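Local coordinates for major capsid protein (Faustovirus, PDB 5J7O) that forms the capsid shell of a large double-stranded DNA virus, as a double jelly-roll protein that assembles as a trimer, at residues B[449-454]-B[522-527]; B[540-545]-B[565-570]. All coordinates share one frame; numbering follows the deposited sequence.

The two contacts follow each other along the chain. Contact 1 comes first: 522-527 returns to 449-454 after 67 intervening residues, more than half of them in strands, chiefly the long strands 473-490 and 503-521. It joins strand 444-453 to Val-527 of strand 526-531 and to Thr-523 and Leu-524 just before that strand. The chain then runs through strands 526-531 and 534-541 into helix 542-552. Contact 2 closes a shorter loop when 565-570 comes back to the helix, and it sets the first helical turn on strand 567-570, the neighbour of 444-453 in its sheet. The loops neither nest nor cross. Their centres lie about 10 Å apart.

Contact 1. Residues B[449-454]-B[522-527]; sequences LGLRPA and ETLDTV
Leu-451 lies against Thr-523 and Leu-524, with its CB and CD2 doing most of the touching. CD2 of Leu-451 meets CD2 of Leu-524 at 3.7 Å, and CB of Leu-451 lies 3.7 Å from CG of Leu-524. The two leucine side chains cross obliquely. OG1 of Thr-523 donates to the backbone O of Leu-451 at 2.6 Å, in the carbonyl plane and on a lone pair, with a C=O...OG1 angle of 136°. Chi1 of 55° turns OG1 of Thr-523 to this carbonyl and leaves CG2 to meet CG of Pro-453 at 3.9 Å. A water accepts from Leu-451 N at 2.8 Å and donates to Thr-523 OG1 at 3.2 Å. The threonine hydroxyl thus serves both the N-H and the C=O of Leu-451, one through water and one directly. Farther along, Leu-449 and Val-527 reach tip to tip, CD2 of Leu-449 lying 3.8 Å from CG2 of Val-527. All the touching residues are buried. Tyr-596 of strand 592-597 packs on both Leu-451 and Leu-524. Leu-609 and Leu-567 also border the cluster. The contact lies between the sheet of 444-453 and 607-620 and the sheet of 526-531 and 592-597, consistent with the interior of one of the two jelly-rolls.

Contact 2. Residues B[540-545]-B[565-570]; sequences YRAQFY and GALFLN
The first turn of helix 542-552 packs here on strand 567-570, an outermost strand of its sheet within the chain, in the double jelly-roll capsid protein. Tyr-545 carries most of the contact. Its ring takes CD2 of Leu-569 over one face, 3.8 Å from the ring centroid and 28° off the ring normal, a CH-pi contact. The methyl is offset toward the rim, and its closest ring atom is CD1 of Tyr-545 at 3.4 Å. The opposite face of the ring has CD2 of Phe-544 above it, again offset toward the rim. The O of Phe-568 lies at the ring edge, near its plane.

Leu-567 approaches Tyr-545 obliquely. Its CD2 lies 3.7 Å from Tyr-545 CB and also touches CB of Ala-542 at 4.0 Å, so one methyl bridges two residues of the helix turn. A single backbone hydrogen bond joins the segments: Phe-568 N donates to Tyr-545 O at 3.2 Å. The donor sits well above the carbonyl plane, and the N-H...O angle is 148°.

Tyr-545 OH is hydrogen-bonded to Val-527 O, which ties the far end of the ring to strand 526-531. Phe-544 meets Tyr-73 of the second subunit edge-to-face. Along strand 567-570, backbone hydrogen bonds join Leu-567 to Leu-449 and Leu-569 to Ile-447 of strand 444-453, while Phe-568 stacks on Phe-446 and touches Ile-549 of helix 542-552.

Contact 1. Residues B[449-454]-B[522-527]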
loop_
_atom_site.group_PDB
_atom_site.type_symbol
_atom_site.label_atom_id
_atom_site.label_comp_id
_atom_site.label_asym_id
_atom_site.label_seq_id
_atom_site.Cartn_x
_atom_site.Cartn_y
_atom_site.Cartn_z
ATOM N N LEU B 449 19.112 -3.580 15.677
ATOM C CA LEU B 449 20.077 -2.529 15.969
ATOM C C LEU B 449 19.538 -1.169 15.548
ATOM O O LEU B 449 18.804 -1.046 14.563
ATOM C CB LEU B 449 21.420 -2.791 15.270
ATOM C CG LEU B 449 22.553 -1.810 15.583
ATOM C CD1 LEU B 449 22.918 -1.864 17.060
ATOM C CD2 LEU B 449 23.770 -2.077 14.713
ATOM N N GLY B 450 19.918 -0.147 16.310
ATOM C CA GLY B 450 19.572 1.221 15.980
ATOM C C GLY B 450 20.375 2.190 16.818
ATOM O O GLY B 450 20.863 1.851 17.900
ATOM N N LEU B 451 20.513 3.407 16.291
ATOM C CA LEU B 451 21.195 4.507 16.975
ATOM C C LEU B 451 20.209 5.671 17.011
ATOM O O LEU B 451 20.186 6.510 16.108
ATOM C CB LEU B 451 22.501 4.877 16.273
ATOM C CG LEU B 451 23.418 5.886 16.970
ATOM C CD1 LEU B 451 23.822 5.392 18.350
ATOM C CD2 LEU B 451 24.648 6.171 16.124
ATOM N N ARG B 452 19.391 5.713 18.061
ATOM C CA ARG B 452 18.274 6.644 18.128
ATOM C C ARG B 452 18.714 7.950 18.778
ATOM O O ARG B 452 19.237 7.923 19.900
ATOM C CB ARG B 452 17.126 6.036 18.915
ATOM C CG ARG B 452 16.011 7.012 19.242
ATOM C CD ARG B 452 15.457 6.750 20.631
ATOM N NE ARG B 452 14.237 5.952 20.612
ATOM C CZ ARG B 452 13.670 5.439 21.698
ATOM N NH1 ARG B 452 14.223 5.631 22.888
ATOM N NH2 ARG B 452 12.555 4.732 21.594
ATOM N N PRO B 453 18.523 9.097 18.126
ATOM C CA PRO B 453 18.888 10.372 18.757
ATOM C C PRO B 453 18.093 10.597 20.033
ATOM O O PRO B 453 16.889 10.333 20.093
ATOM C CB PRO B 453 18.540 11.413 17.685
ATOM C CG PRO B 453 18.488 10.648 16.400
ATOM C CD PRO B 453 17.993 9.283 16.766
ATOM N N ALA B 454 18.785 11.095 21.063
ATOM C CA ALA B 454 18.142 11.312 22.355
ATOM C C ALA B 454 16.988 12.300 22.255
ATOM O O ALA B 454 16.029 12.214 23.032
ATOM C CB ALA B 454 19.169 11.800 23.376
ATOM N N GLU B 522 20.050 9.390 8.420
ATOM C CA GLU B 522 20.580 8.174 9.026
ATOM C C GLU B 522 21.658 8.504 10.051
ATOM O O GLU B 522 22.494 9.387 9.840
ATOM C CB GLU B 522 21.145 7.245 7.950
ATOM C CG GLU B 522 20.098 6.665 7.009
ATOM C CD GLU B 522 20.702 5.800 5.916
ATOM O OE1 GLU B 522 21.752 5.169 6.161
ATOM O OE2 GLU B 522 20.126 5.755 4.808
ATOM N N THR B 523 21.626 7.788 11.175
ATOM C CA THR B 523 22.611 7.959 12.235
ATOM C C THR B 523 23.722 6.918 12.193
ATOM O O THR B 523 24.749 7.110 12.851
ATOM C CB THR B 523 21.931 7.914 13.611
ATOM O OG1 THR B 523 21.176 6.702 13.739
ATOM C CG2 THR B 523 21.003 9.109 13.788
ATOM N N LEU B 524 23.546 5.835 11.443
ATOM C CA LEU B 524 24.561 4.801 11.295
ATOM C C LEU B 524 25.050 4.780 9.854
ATOM O O LEU B 524 24.244 4.687 8.922
ATOM C CB LEU B 524 24.009 3.427 11.682
ATOM C CG LEU B 524 23.641 3.198 13.149
ATOM C CD1 LEU B 524 22.868 1.898 13.308
ATOM C CD2 LEU B 524 24.889 3.181 14.014
ATOM N N ASP B 525 26.367 4.874 9.674
ATOM C CA ASP B 525 26.961 4.745 8.349
ATOM C C ASP B 525 27.374 3.307 8.060
ATOM O O ASP B 525 26.960 2.728 7.050
ATOM C CB ASP B 525 28.171 5.677 8.213
ATOM C CG ASP B 525 27.777 7.140 8.149
ATOM O OD1 ASP B 525 26.639 7.435 7.727
ATOM O OD2 ASP B 525 28.610 7.996 8.516
ATOM N N THR B 526 28.192 2.722 8.932
ATOM C CA THR B 526 28.664 1.355 8.777
ATOM C C THR B 526 28.509 0.615 10.098
ATOM O O THR B 526 28.471 1.222 11.171
ATOM C CB THR B 526 30.135 1.300 8.332
ATOM O OG1 THR B 526 30.978 1.696 9.420
ATOM C CG2 THR B 526 30.384 2.224 7.145
ATOM N N VAL B 527 28.419 -0.711 10.009
ATOM C CA VAL B 527 28.342 -1.573 11.185
ATOM C C VAL B 527 29.261 -2.771 10.972
ATOM O O VAL B 527 29.348 -3.314 9.869
ATOM C CB VAL B 527 26.895 -2.028 11.474
ATOM C CG1 VAL B 527 26.863 -3.073 12.582
ATOM C CG2 VAL B 527 26.035 -0.838 11.861
HETATM O O HOH W 1 19.798 3.785 13.605
#

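Contact 2. Residues B[540-545]-B[565-570]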
loop_
_atom_site.group_PDB
_atom_site.type_symbol
_atom_site.label_atom_id
_atom_site.label_comp_id
_atom_site.label_asym_id
_atom_site.label_seq_id
_atom_site.Cartn_x
_atom_site.Cartn_y
_atom_site.Cartn_z
ATOM N N TYR B 540 30.453 -3.066 6.961
ATOM C CA TYR B 540 29.576 -2.903 5.810
ATOM C C TYR B 540 28.665 -1.699 6.010
ATOM O O TYR B 540 28.343 -1.326 7.142
ATOM C CB TYR B 540 28.722 -4.157 5.580
ATOM C CG TYR B 540 29.522 -5.400 5.266
ATOM C CD1 TYR B 540 30.687 -5.328 4.512
ATOM C CD2 TYR B 540 29.116 -6.645 5.729
ATOM C CE1 TYR B 540 31.422 -6.462 4.224
ATOM C CE2 TYR B 540 29.846 -7.785 5.447
ATOM C CZ TYR B 540 30.997 -7.688 4.695
ATOM O OH TYR B 540 31.726 -8.820 4.412
ATOM N N ARG B 541 28.244 -1.102 4.896
ATOM C CA ARG B 541 27.337 0.035 4.948
ATOM C C ARG B 541 26.023 -0.354 5.618
ATOM O O ARG B 541 25.608 -1.517 5.598
ATOM C CB ARG B 541 27.072 0.568 3.538
ATOM C CG ARG B 541 28.305 1.116 2.834
ATOM C CD ARG B 541 27.995 1.495 1.394
ATOM N NE ARG B 541 27.010 2.568 1.305
ATOM C CZ ARG B 541 27.314 3.862 1.256
ATOM N NH1 ARG B 541 28.580 4.251 1.286
ATOM N NH2 ARG B 541 26.349 4.765 1.179
ATOM N N ALA B 542 25.367 0.643 6.219
ATOM C CA ALA B 542 24.168 0.376 7.009
ATOM C C ALA B 542 23.034 -0.172 6.155
ATOM O O ALA B 542 22.169 -0.892 6.666
ATOM C CB ALA B 542 23.724 1.646 7.729
ATOM N N GLN B 543 23.019 0.148 4.858
ATOM C CA GLN B 543 21.962 -0.358 3.989
ATOM C C GLN B 543 22.060 -1.864 3.775
ATOM O O GLN B 543 21.058 -2.489 3.412
ATOM C CB GLN B 543 21.995 0.361 2.641
ATOM C CG GLN B 543 23.259 0.114 1.847
ATOM C CD GLN B 543 23.283 0.866 0.532
ATOM O OE1 GLN B 543 24.237 1.583 0.236
ATOM N NE2 GLN B 543 22.237 0.697 -0.269
ATOM N N PHE B 544 23.240 -2.455 3.981
ATOM C CA PHE B 544 23.363 -3.906 3.899
ATOM C C PHE B 544 22.511 -4.587 4.963
ATOM O O PHE B 544 21.841 -5.589 4.686
ATOM C CB PHE B 544 24.831 -4.316 4.038
ATOM C CG PHE B 544 25.073 -5.795 3.889
ATOM C CD1 PHE B 544 25.257 -6.356 2.635
ATOM C CD2 PHE B 544 25.132 -6.619 5.001
ATOM C CE1 PHE B 544 25.484 -7.713 2.493
ATOM C CE2 PHE B 544 25.359 -7.977 4.866
ATOM C CZ PHE B 544 25.536 -8.524 3.609
ATOM N N TYR B 545 22.516 -4.049 6.184
ATOM C CA TYR B 545 21.732 -4.627 7.267
ATOM C C TYR B 545 20.280 -4.169 7.261
ATOM O O TYR B 545 19.419 -4.880 7.790
ATOM C CB TYR B 545 22.357 -4.283 8.620
ATOM C CG TYR B 545 23.806 -4.685 8.753
ATOM C CD1 TYR B 545 24.163 -6.007 8.986
ATOM C CD2 TYR B 545 24.819 -3.741 8.653
ATOM C CE1 TYR B 545 25.487 -6.377 9.116
ATOM C CE2 TYR B 545 26.146 -4.102 8.777
ATOM C CZ TYR B 545 26.474 -5.420 9.010
ATOM O OH TYR B 545 27.795 -5.778 9.135
ATOM N N GLY B 565 16.649 3.729 9.945
ATOM C CA GLY B 565 17.639 3.416 10.952
ATOM C C GLY B 565 17.502 2.051 11.585
ATOM O O GLY B 565 18.170 1.783 12.591
ATOM N N ALA B 566 16.663 1.178 11.035
ATOM C CA ALA B 566 16.439 -0.149 11.593
ATOM C C ALA B 566 17.354 -1.149 10.897
ATOM O O ALA B 566 17.236 -1.370 9.688
ATOM C CB ALA B 566 14.974 -0.557 11.441
ATOM N N LEU B 567 18.257 -1.756 11.661
ATOM C CA LEU B 567 19.218 -2.709 11.128
ATOM C C LEU B 567 18.996 -4.080 11.753
ATOM O O LEU B 567 18.600 -4.196 12.917
ATOM C CB LEU B 567 20.661 -2.244 11.367
ATOM C CG LEU B 567 21.219 -1.211 10.381
ATOM C CD1 LEU B 567 20.575 0.158 10.560
ATOM C CD2 LEU B 567 22.727 -1.112 10.509
ATOM N N PHE B 568 19.259 -5.117 10.962
ATOM C CA PHE B 568 18.977 -6.501 11.333
ATOM C C PHE B 568 20.244 -7.320 11.118
ATOM O O PHE B 568 20.618 -7.598 9.974
ATOM C CB PHE B 568 17.810 -7.051 10.507
ATOM C CG PHE B 568 17.323 -8.403 10.947
ATOM C CD1 PHE B 568 17.866 -9.559 10.411
ATOM C CD2 PHE B 568 16.303 -8.518 11.879
ATOM C CE1 PHE B 568 17.415 -10.803 10.806
ATOM C CE2 PHE B 568 15.847 -9.763 12.277
ATOM C CZ PHE B 568 16.404 -10.905 11.739
ATOM N N LEU B 569 20.907 -7.697 12.211
ATOM C CA LEU B 569 22.131 -8.492 12.151
ATOM C C LEU B 569 21.755 -9.964 12.289
ATOM O O LEU B 569 21.430 -10.424 13.386
ATOM C CB LEU B 569 23.104 -8.075 13.252
ATOM C CG LEU B 569 23.276 -6.589 13.581
ATOM C CD1 LEU B 569 24.241 -6.414 14.743
ATOM C CD2 LEU B 569 23.754 -5.807 12.374
ATOM N N ASN B 570 21.819 -10.705 11.188
ATOM C CA ASN B 570 21.321 -12.074 11.141
ATOM C C ASN B 570 22.454 -13.079 11.307
ATOM O O ASN B 570 23.553 -12.892 10.775
ATOM C CB ASN B 570 20.586 -12.334 9.824
ATOM C CG ASN B 570 19.964 -13.713 9.768
ATOM O OD1 ASN B 570 19.750 -14.356 10.795
ATOM N ND2 ASN B 570 19.665 -14.176 8.560
#